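Local atomic coordinates of cyclin homolog (Herpesvirus saimiri, PDB entry 2F2C), a protein that acts as a viral D-type cyclin homolog and may contribute to the transformation and fast growth of host T cells during latent infection. Residues A[64-69]-A[112-117]. Residues are numbered along the deposited sequence; the frame is centred on the assembly and turned at random.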
loop_
_atom_site.group_PDB
_atom_site.type_symbol
_atom_site.label_atom_id
_atom_site.label_comp_id
_atom_site.label_asym_id
_atom_site.label_seq_id
_atom_site.Cartn_x
_atom_site.Cartn_y
_atom_site.Cartn_z
ATOM N N GLU A 64 3.611 -19.035 8.940
ATOM C CA GLU A 64 4.886 -19.270 9.608
ATOM C C GLU A 64 5.719 -20.242 8.781
ATOM O O GLU A 64 6.888 -19.986 8.508
ATOM C CB GLU A 64 4.618 -19.859 10.997
ATOM C CG GLU A 64 5.714 -19.742 12.044
ATOM C CD GLU A 64 5.342 -20.476 13.343
ATOM O OE1 GLU A 64 5.002 -21.688 13.289
ATOM O OE2 GLU A 64 5.371 -19.851 14.437
ATOM N N SER A 65 5.106 -21.346 8.361
ATOM C CA SER A 65 5.808 -22.386 7.608
ATOM C C SER A 65 6.221 -21.964 6.203
ATOM O O SER A 65 7.302 -22.324 5.745
ATOM C CB SER A 65 4.972 -23.665 7.549
ATOM O OG SER A 65 4.592 -24.063 8.864
ATOM N N PHE A 66 5.384 -21.198 5.509
ATOM C CA PHE A 66 5.795 -20.743 4.190
ATOM C C PHE A 66 6.568 -19.437 4.224
ATOM O O PHE A 66 6.921 -18.899 3.175
ATOM C CB PHE A 66 4.623 -20.705 3.218
ATOM C CG PHE A 66 4.208 -22.066 2.747
ATOM C CD1 PHE A 66 4.935 -22.725 1.749
ATOM C CD2 PHE A 66 3.113 -22.709 3.313
ATOM C CE1 PHE A 66 4.566 -23.983 1.316
ATOM C CE2 PHE A 66 2.748 -23.982 2.878
ATOM C CZ PHE A 66 3.474 -24.608 1.880
ATOM N N GLU A 67 6.847 -18.955 5.436
ATOM C CA GLU A 67 7.709 -17.780 5.663
ATOM C C GLU A 67 7.158 -16.455 5.108
ATOM O O GLU A 67 7.912 -15.599 4.670
ATOM C CB GLU A 67 9.151 -18.035 5.166
ATOM C CG GLU A 67 10.107 -18.542 6.237
ATOM C CD GLU A 67 11.411 -19.083 5.660
ATOM O OE1 GLU A 67 11.835 -18.646 4.556
ATOM O OE2 GLU A 67 12.032 -19.960 6.306
ATOM N N LEU A 68 5.842 -16.284 5.160
ATOM C CA LEU A 68 5.225 -15.037 4.683
ATOM C C LEU A 68 5.496 -13.825 5.585
ATOM O O LEU A 68 5.668 -13.950 6.810
ATOM C CB LEU A 68 3.715 -15.203 4.455
ATOM C CG LEU A 68 3.249 -16.494 3.781
ATOM C CD1 LEU A 68 1.758 -16.468 3.691
ATOM C CD2 LEU A 68 3.847 -16.649 2.405
ATOM N N ASP A 69 5.535 -12.655 4.957
ATOM C CA ASP A 69 5.725 -11.399 5.655
ATOM C C ASP A 69 4.827 -11.311 6.845
ATOM O O ASP A 69 3.694 -11.756 6.802
ATOM C CB ASP A 69 5.467 -10.240 4.708
ATOM C CG ASP A 69 6.711 -9.851 3.932
ATOM O OD1 ASP A 69 6.661 -9.777 2.675
ATOM O OD2 ASP A 69 7.806 -9.617 4.500
ATOM N N LYS A 112 5.641 -12.770 -2.699
ATOM C CA LYS A 112 5.478 -14.035 -3.387
ATOM C C LYS A 112 4.249 -14.698 -2.770
ATOM O O LYS A 112 4.346 -15.362 -1.729
ATOM C CB LYS A 112 6.726 -14.891 -3.177
ATOM C CG LYS A 112 7.055 -15.860 -4.295
ATOM C CD LYS A 112 6.031 -17.005 -4.394
ATOM C CE LYS A 112 6.685 -18.296 -4.893
ATOM N NZ LYS A 112 7.467 -18.087 -6.179
ATOM N N PRO A 113 3.099 -14.532 -3.425
ATOM C CA PRO A 113 1.808 -14.946 -2.853
ATOM C C PRO A 113 1.744 -16.449 -2.667
ATOM O O PRO A 113 2.538 -17.189 -3.264
ATOM C CB PRO A 113 0.786 -14.558 -3.927
ATOM C CG PRO A 113 1.530 -13.737 -4.937
ATOM C CD PRO A 113 2.976 -14.003 -4.795
ATOM N N MET A 114 0.803 -16.900 -1.846
ATOM C CA MET A 114 0.487 -18.322 -1.769
ATOM C C MET A 114 -0.308 -18.677 -3.031
ATOM O O MET A 114 -1.070 -17.849 -3.553
ATOM C CB MET A 114 -0.306 -18.614 -0.505
ATOM C CG MET A 114 -0.181 -20.037 -0.005
ATOM S SD MET A 114 1.208 -20.407 1.114
ATOM C CE MET A 114 0.887 -19.177 2.366
ATOM N N THR A 115 -0.091 -19.879 -3.550
ATOM C CA THR A 115 -0.777 -20.324 -4.758
ATOM C C THR A 115 -1.928 -21.250 -4.387
ATOM O O THR A 115 -1.913 -21.880 -3.331
ATOM C CB THR A 115 0.197 -21.029 -5.730
ATOM O OG1 THR A 115 0.624 -22.287 -5.188
ATOM C CG2 THR A 115 1.482 -20.250 -5.862
ATOM N N VAL A 116 -2.927 -21.328 -5.257
ATOM C CA VAL A 116 -4.073 -22.210 -5.039
ATOM C C VAL A 116 -3.628 -23.686 -4.951
ATOM O O VAL A 116 -4.022 -24.419 -4.030
ATOM C CB VAL A 116 -5.146 -21.992 -6.141
ATOM C CG1 VAL A 116 -4.554 -22.234 -7.548
ATOM C CG2 VAL A 116 -6.381 -22.848 -5.894
ATOM N N SER A 117 -2.772 -24.080 -5.898
ATOM C CA SER A 117 -2.173 -25.421 -5.995
ATOM C C SER A 117 -1.297 -25.799 -4.791
ATOM O O SER A 117 -0.519 -26.751 -4.845
ATOM C CB SER A 117 -1.341 -25.498 -7.283
ATOM O OG SER A 117 -0.407 -24.429 -7.337
#
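The phenyl ring of Phe-66 meets the sulfur of Met-114, which approaches obliquely. SD lies 4.1 Å from the centroid of the Phe-66 ring, 29° off its normal, and is displaced toward the CG–CD2 side: it is 3.7 Å from Phe-66 CD2. This is a Met-aromatic contact, and Phe-66 suits its place by offering a flat pi system to a polarisable thioether. Beyond this segment pair, Phe-66 also packs on Lys-118 and Leu-122. The unbranched methionine suits its place because it can bend. CG is anti to the backbone N (chi1 -155°), and further turns about chi2 and chi3 set SD against Phe-66 while swinging the terminal methyl toward Leu-68. Leu-68 supplies an apolar, branched end for that methyl; CG and CD2 of Leu-68 are 3.8 and 3.9 Å from CE of Met-114, and the two side chains cross at about a right angle.

The turn at Glu-67 is consistent with both its neighbours facing Met-114. Helix 49-65 ends here in a Schellman motif: Glu-67 has positive phi (65°), and its N donates to Glu-64 O at 3.2 Å. The exposed, charged Glu-67 thus occupies the bend, while Phe-66 and Leu-68 point toward 112-117. On that side, the backbone N of Met-114 is hydrogen-bonded to Ser-106 OG and its side chain also touches Val-102, both on helix 94-109, and Leu-119 beyond.

The contact therefore joins the turn that closes helix 49-65 to the loop following helix 94-109 within the N-terminal cyclin domain. With neither a salt bridge nor a hydrogen bond between the two segments, their direct attraction is probably mostly dispersion, with a contribution from the sulfur–ring interaction.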